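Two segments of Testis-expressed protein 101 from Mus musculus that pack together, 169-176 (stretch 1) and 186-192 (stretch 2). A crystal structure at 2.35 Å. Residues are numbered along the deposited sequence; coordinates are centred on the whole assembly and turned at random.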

# COMPACT_ATOMS: atom_id res chain seq x y z
N ILE A 169 12.42 -10.90 5.01
CA ILE A 169 13.73 -11.54 4.70
C ILE A 169 13.99 -11.37 3.21
O ILE A 169 13.12 -11.79 2.42
CB ILE A 169 13.69 -13.02 5.11
CG1 ILE A 169 13.50 -13.15 6.63
CG2 ILE A 169 14.94 -13.75 4.62
CD1 ILE A 169 13.06 -14.49 7.07
N GLY A 170 15.11 -10.75 2.87
CA GLY A 170 15.42 -10.32 1.49
C GLY A 170 14.44 -9.27 0.99
O GLY A 170 13.90 -8.51 1.82
N CYS A 171 14.23 -9.23 -0.32
CA CYS A 171 13.45 -8.17 -1.00
C CYS A 171 11.97 -8.56 -1.02
O CYS A 171 11.41 -8.69 -2.12
CB CYS A 171 13.99 -7.93 -2.40
SG CYS A 171 15.70 -7.37 -2.41
N ARG A 172 11.34 -8.66 0.16
CA ARG A 172 9.99 -9.28 0.33
C ARG A 172 9.10 -8.41 1.22
O ARG A 172 8.23 -8.95 1.93
CB ARG A 172 10.16 -10.71 0.86
CG ARG A 172 10.89 -11.61 -0.11
CD ARG A 172 10.60 -13.09 0.12
NE ARG A 172 11.74 -13.69 0.79
CZ ARG A 172 12.57 -14.59 0.27
NH1 ARG A 172 12.36 -15.08 -0.93
NH2 ARG A 172 13.59 -15.02 0.99
N LEU A 173 9.29 -7.10 1.16
CA LEU A 173 8.34 -6.13 1.75
C LEU A 173 6.93 -6.47 1.24
O LEU A 173 5.99 -6.47 2.06
CB LEU A 173 8.75 -4.70 1.38
CG LEU A 173 7.81 -3.60 1.89
CD1 LEU A 173 7.62 -3.69 3.40
CD2 LEU A 173 8.32 -2.23 1.50
N MET A 174 6.78 -6.74 -0.06
CA MET A 174 5.44 -7.00 -0.64
C MET A 174 5.21 -8.52 -0.73
O MET A 174 4.31 -8.95 -1.47
CB MET A 174 5.30 -6.31 -2.00
CG MET A 174 5.15 -4.83 -1.89
SD MET A 174 3.75 -4.34 -0.84
CE MET A 174 2.37 -4.85 -1.85
N ALA A 175 5.96 -9.31 0.04
CA ALA A 175 5.77 -10.77 0.22
C ALA A 175 5.67 -11.49 -1.12
O ALA A 175 5.02 -12.50 -1.17
CB ALA A 175 4.57 -11.02 1.08
N MET A 176 6.36 -11.01 -2.16
CA MET A 176 6.46 -11.71 -3.47
C MET A 176 5.08 -11.76 -4.11
O MET A 176 4.88 -12.62 -4.99
CB MET A 176 7.01 -13.13 -3.30
CG MET A 176 8.41 -13.16 -2.68
SD MET A 176 9.09 -14.83 -2.60
CE MET A 176 9.71 -14.96 -4.28
N LYS A 186 6.30 -4.29 -8.71
CA LYS A 186 7.68 -4.81 -8.81
C LYS A 186 8.44 -4.30 -7.58
O LYS A 186 8.26 -3.13 -7.21
CB LYS A 186 8.35 -4.37 -10.11
CG LYS A 186 7.80 -5.03 -11.37
CD LYS A 186 8.83 -5.28 -12.49
CE LYS A 186 8.21 -5.46 -13.87
NZ LYS A 186 7.76 -4.17 -14.44
N GLU A 187 9.24 -5.15 -6.96
CA GLU A 187 10.02 -4.80 -5.76
C GLU A 187 11.48 -5.08 -6.10
O GLU A 187 11.76 -6.16 -6.59
CB GLU A 187 9.56 -5.60 -4.53
CG GLU A 187 10.45 -5.39 -3.31
CD GLU A 187 9.94 -5.96 -1.99
OE1 GLU A 187 8.80 -6.46 -1.96
OE2 GLU A 187 10.69 -5.91 -1.00
N THR A 188 12.37 -4.13 -5.83
CA THR A 188 13.84 -4.33 -5.90
C THR A 188 14.37 -3.81 -4.57
O THR A 188 13.70 -2.92 -3.98
CB THR A 188 14.42 -3.66 -7.16
OG1 THR A 188 14.04 -2.29 -7.13
CG2 THR A 188 13.89 -4.23 -8.46
N CYS A 189 15.48 -4.34 -4.08
CA CYS A 189 16.03 -3.88 -2.79
C CYS A 189 17.50 -4.25 -2.64
O CYS A 189 17.99 -5.13 -3.39
CB CYS A 189 15.21 -4.43 -1.63
SG CYS A 189 15.85 -5.95 -0.89
N SER A 190 18.15 -3.57 -1.70
CA SER A 190 19.29 -4.06 -0.90
C SER A 190 18.80 -4.41 0.50
O SER A 190 17.86 -3.74 1.02
CB SER A 190 20.35 -3.02 -0.80
OG SER A 190 20.76 -2.64 -2.07
N TYR A 191 19.51 -5.32 1.13
CA TYR A 191 19.24 -5.73 2.53
C TYR A 191 20.55 -6.20 3.14
O TYR A 191 21.44 -6.65 2.42
CB TYR A 191 18.13 -6.78 2.58
CG TYR A 191 18.50 -8.11 1.99
CD1 TYR A 191 18.42 -8.35 0.62
CD2 TYR A 191 18.89 -9.16 2.82
CE1 TYR A 191 18.75 -9.58 0.08
CE2 TYR A 191 19.21 -10.40 2.30
CZ TYR A 191 19.11 -10.61 0.93
OH TYR A 191 19.41 -11.83 0.43
N GLN A 192 20.65 -6.04 4.45
CA GLN A 192 21.80 -6.49 5.26
C GLN A 192 21.20 -7.27 6.42
O GLN A 192 20.64 -6.60 7.30
CB GLN A 192 22.62 -5.28 5.73
CG GLN A 192 23.14 -4.39 4.61
CD GLN A 192 22.14 -3.38 4.11
OE1 GLN A 192 21.88 -3.30 2.91
NE2 GLN A 192 21.58 -2.60 5.03
O HOH W 1 7.92 -8.87 -3.00

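The carboxylate of Glu187 reaches from its strand into the turn of the facing loop and accepts hydrogen bonds there from two main-chain amides; OE2 is also hydrogen-bonded elsewhere in the structure. Leu173 N donates a hydrogen bond to Glu187 OE2 (2.8 Å) and Met174 N donates one to Glu187 OE1 (2.8 Å, N-H...O angle 164°), so that consecutive amides engage the two oxygens. These amides belong to the central residues of a type I turn running from Arg172 to Ala175, itself closed by the bond from Ala175 N to Arg172 O (3.0 Å). The extended side chain of Glu187, with chi1 and chi2 both t, carries the carboxylate to this site. A water extends the arrangement, accepting from Met176 N (2.8 Å) and donating to Glu187 OE1 (2.8 Å).

Two residues along the strand, Cys189 also points toward the loop, and a disulfide joins its SG to Cys171 SG (2.1 Å, chi3 -81°), fixing covalently the two backbones beside the carboxylate site.

Tyr191 points toward the loop as well, as Glu187 and Cys189 do, whereas the intervening Thr188 and Ser190 point away. Its ring lies against Gly170, whose CA sits 3.5 Å from the centroid of the Tyr191 ring and only 5° off the normal, a CH-pi contact over the face. The positive phi of Gly170 (64°) favours glycine. Cys171 SG approaches the same ring obliquely, 4.2 Å from Tyr191 CD1.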